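Local structure of beta-N-acetylhexosaminidase (Arthrobacter aurescens, 3RCN) at residues A[78-82]-A[100-105]. The protein probably hydrolyses terminal non-reducing N-acetyl-D-hexosamine residues from N-acetyl-beta-D-hexosaminides, as a member of glycoside hydrolase family 20. Residues are numbered along the deposited sequence; the frame is centred on the assembly and turned at random.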
ATOM      1  N   GLU A  78       6.001 -26.957  11.407  1.00 39.07           N
ATOM      2  CA  GLU A  78       6.233 -26.055  10.272  1.00 32.56           C
ATOM      3  C   GLU A  78       6.506 -26.826   8.991  1.00 38.28           C
ATOM      4  O   GLU A  78       6.819 -26.240   7.963  1.00 43.86           O
ATOM      5  CB  GLU A  78       7.390 -25.087  10.534  1.00 36.56           C
ATOM      6  CG  GLU A  78       7.061 -23.903  11.441  1.00 47.00           C
ATOM      7  CD  GLU A  78       8.084 -22.772  11.328  1.00 53.31           C
ATOM      8  OE1 GLU A  78       9.300 -23.064  11.377  1.00 54.34           O
ATOM      9  OE2 GLU A  78       7.669 -21.595  11.178  1.00 53.77           O
ATOM     10  N   ALA A  79       6.400 -28.144   9.062  1.00 38.31           N
ATOM     11  CA  ALA A  79       6.730 -29.013   7.940  1.00 40.55           C
ATOM     12  C   ALA A  79       5.471 -29.475   7.202  1.00 44.52           C
ATOM     13  O   ALA A  79       4.401 -29.600   7.796  1.00 51.14           O
ATOM     14  CB  ALA A  79       7.554 -30.222   8.421  1.00 31.41           C
ATOM     15  N   TYR A  80       5.583 -29.682   5.897  1.00 39.97           N
ATOM     16  CA  TYR A  80       4.448 -30.167   5.129  1.00 41.91           C
ATOM     17  C   TYR A  80       4.877 -31.114   4.016  1.00 40.18           C
ATOM     18  O   TYR A  80       6.041 -31.160   3.621  1.00 37.30           O
ATOM     19  CB  TYR A  80       3.675 -28.997   4.513  1.00 41.84           C
ATOM     20  CG  TYR A  80       4.456 -28.352   3.413  1.00 37.44           C
ATOM     21  CD1 TYR A  80       5.330 -27.308   3.686  1.00 36.64           C
ATOM     22  CD2 TYR A  80       4.366 -28.817   2.112  1.00 29.29           C
ATOM     23  CE1 TYR A  80       6.079 -26.729   2.697  1.00 31.82           C
ATOM     24  CE2 TYR A  80       5.118 -28.240   1.108  1.00 35.73           C
ATOM     25  CZ  TYR A  80       5.966 -27.190   1.410  1.00 33.08           C
ATOM     26  OH  TYR A  80       6.722 -26.604   0.430  1.00 36.83           O
ATOM     27  N   ARG A  81       3.907 -31.861   3.516  1.00 41.06           N
ATOM     28  CA  ARG A  81       4.085 -32.680   2.337  1.00 49.78           C
ATOM     29  C   ARG A  81       3.024 -32.233   1.332  1.00 47.51           C
ATOM     30  O   ARG A  81       1.879 -31.972   1.713  1.00 46.65           O
ATOM     31  CB  ARG A  81       3.910 -34.150   2.711  1.00 57.51           C
ATOM     32  CG  ARG A  81       4.463 -35.125   1.700  1.00 69.95           C
ATOM     33  CD  ARG A  81       4.517 -36.528   2.287  1.00 76.89           C
ATOM     34  NE  ARG A  81       3.211 -36.956   2.785  1.00 81.36           N
ATOM     35  CZ  ARG A  81       2.927 -37.160   4.071  1.00 80.39           C
ATOM     36  NH1 ARG A  81       3.868 -36.991   4.993  1.00 76.09           N
ATOM     37  NH2 ARG A  81       1.705 -37.545   4.437  1.00 75.86           N
ATOM     38  N   LEU A  82       3.393 -32.110   0.059  1.00 44.59           N
ATOM     39  CA  LEU A  82       2.428 -31.680  -0.963  1.00 43.47           C
ATOM     40  C   LEU A  82       2.332 -32.657  -2.131  1.00 44.86           C
ATOM     41  O   LEU A  82       3.320 -32.974  -2.797  1.00 39.26           O
ATOM     42  CB  LEU A  82       2.726 -30.253  -1.444  1.00 41.82           C
ATOM     43  CG  LEU A  82       2.122 -29.762  -2.762  1.00 43.57           C
ATOM     44  CD1 LEU A  82       0.660 -30.106  -2.872  1.00 50.21           C
ATOM     45  CD2 LEU A  82       2.312 -28.268  -2.883  1.00 42.10           C
ATOM     46  N   TYR A 100       2.508 -23.015   4.819  1.00 38.84           N
ATOM     47  CA  TYR A 100       3.658 -23.028   3.923  1.00 34.69           C
ATOM     48  C   TYR A 100       3.397 -23.910   2.701  1.00 33.73           C
ATOM     49  O   TYR A 100       3.849 -23.603   1.599  1.00 39.46           O
ATOM     50  CB  TYR A 100       4.937 -23.416   4.677  1.00 33.88           C
ATOM     51  CG  TYR A 100       5.295 -22.394   5.731  1.00 30.56           C
ATOM     52  CD1 TYR A 100       5.146 -21.031   5.476  1.00 29.31           C
ATOM     53  CD2 TYR A 100       5.732 -22.780   6.993  1.00 37.72           C
ATOM     54  CE1 TYR A 100       5.458 -20.066   6.439  1.00 28.40           C
ATOM     55  CE2 TYR A 100       6.037 -21.819   7.981  1.00 39.36           C
ATOM     56  CZ  TYR A 100       5.890 -20.469   7.687  1.00 36.25           C
ATOM     57  OH  TYR A 100       6.182 -19.525   8.632  1.00 39.20           O
ATOM     58  N   GLY A 101       2.643 -24.986   2.890  1.00 28.90           N
ATOM     59  CA  GLY A 101       2.259 -25.829   1.776  1.00 35.54           C
ATOM     60  C   GLY A 101       1.448 -25.023   0.772  1.00 37.77           C
ATOM     61  O   GLY A 101       1.708 -25.080  -0.420  1.00 36.12           O
ATOM     62  N   ALA A 102       0.469 -24.278   1.282  1.00 32.20           N
ATOM     63  CA  ALA A 102      -0.338 -23.353   0.507  1.00 36.96           C
ATOM     64  C   ALA A 102       0.507 -22.405  -0.332  1.00 39.87           C
ATOM     65  O   ALA A 102       0.206 -22.182  -1.509  1.00 41.90           O
ATOM     66  CB  ALA A 102      -1.264 -22.551   1.425  1.00 32.39           C
ATOM     67  N   GLN A 103       1.553 -21.840   0.264  1.00 36.03           N
ATOM     68  CA  GLN A 103       2.427 -20.936  -0.483  1.00 34.89           C
ATOM     69  C   GLN A 103       3.103 -21.679  -1.618  1.00 39.14           C
ATOM     70  O   GLN A 103       3.147 -21.199  -2.745  1.00 46.38           O
ATOM     71  CB  GLN A 103       3.472 -20.287   0.416  1.00 29.50           C
ATOM     72  CG  GLN A 103       2.868 -19.475   1.535  1.00 38.69           C
ATOM     73  CD  GLN A 103       2.417 -18.094   1.104  1.00 42.23           C
ATOM     74  OE1 GLN A 103       2.647 -17.668  -0.025  1.00 44.36           O
ATOM     75  NE2 GLN A 103       1.777 -17.381   2.016  1.00 45.07           N
ATOM     76  N   THR A 104       3.613 -22.865  -1.331  1.00 40.73           N
ATOM     77  CA  THR A 104       4.228 -23.661  -2.379  1.00 41.33           C
ATOM     78  C   THR A 104       3.249 -23.974  -3.513  1.00 42.18           C
ATOM     79  O   THR A 104       3.631 -24.052  -4.684  1.00 47.15           O
ATOM     80  CB  THR A 104       4.809 -24.939  -1.815  1.00 37.16           C
ATOM     81  OG1 THR A 104       5.876 -24.594  -0.928  1.00 36.37           O
ATOM     82  CG2 THR A 104       5.358 -25.791  -2.935  1.00 38.19           C
ATOM     83  N   LEU A 105       1.983 -24.135  -3.159  1.00 41.17           N
ATOM     84  CA  LEU A 105       0.937 -24.364  -4.140  1.00 41.97           C
ATOM     85  C   LEU A 105       0.816 -23.151  -5.056  1.00 39.66           C
ATOM     86  O   LEU A 105       0.876 -23.272  -6.270  1.00 38.25           O
ATOM     87  CB  LEU A 105      -0.395 -24.611  -3.443  1.00 41.06           C
ATOM     88  CG  LEU A 105      -1.490 -25.086  -4.383  1.00 42.51           C
ATOM     89  CD1 LEU A 105      -1.140 -26.496  -4.812  1.00 46.57           C
ATOM     90  CD2 LEU A 105      -2.856 -25.032  -3.715  1.00 38.01           C
TER
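Tyr-80 lays one face of its ring on Gly-101, packing strand 80-84 against helix 95-109 in the alpha/beta domain that accompanies the TIM barrel of this family 20 hydrolase. Gly-101 CA sits 3.6 Å from the centroid of the Tyr-80 ring, almost on its normal, a CH-pi contact. Tyr-80 CG lies between backbone N and carbonyl carbon (chi1 71°), which sets one ring face over Gly-101 and carries the OH to Thr-104. There Tyr-80 OH and Thr-104 OG1 share a hydrogen bond of 2.6 Å. With an alanine here, Gly-101 would probably lose its aromatic cover, opening a gap beside the helix, and Thr-104 OG1 its hydroxyl mate. Farther along the strand, Leu-82 CD2 meets Thr-104 CG2 at 3.9 Å and reaches on to Leu-105 CD1. In the loop before the strand, Glu-78 OE2 comes to the edge of the Tyr-100 ring, the carboxylate turned 71° from the ring plane. Arg-141 in a salt bridge and Asn-170 in a hydrogen bond hold that carboxylate, while Trp-483 meets the Tyr-100 ring edge-to-face. Lys-168 NZ also hydrogen-bonds Thr-104 OG1, giving this hydroxyl oxygen a polar partner besides Tyr-80 OH.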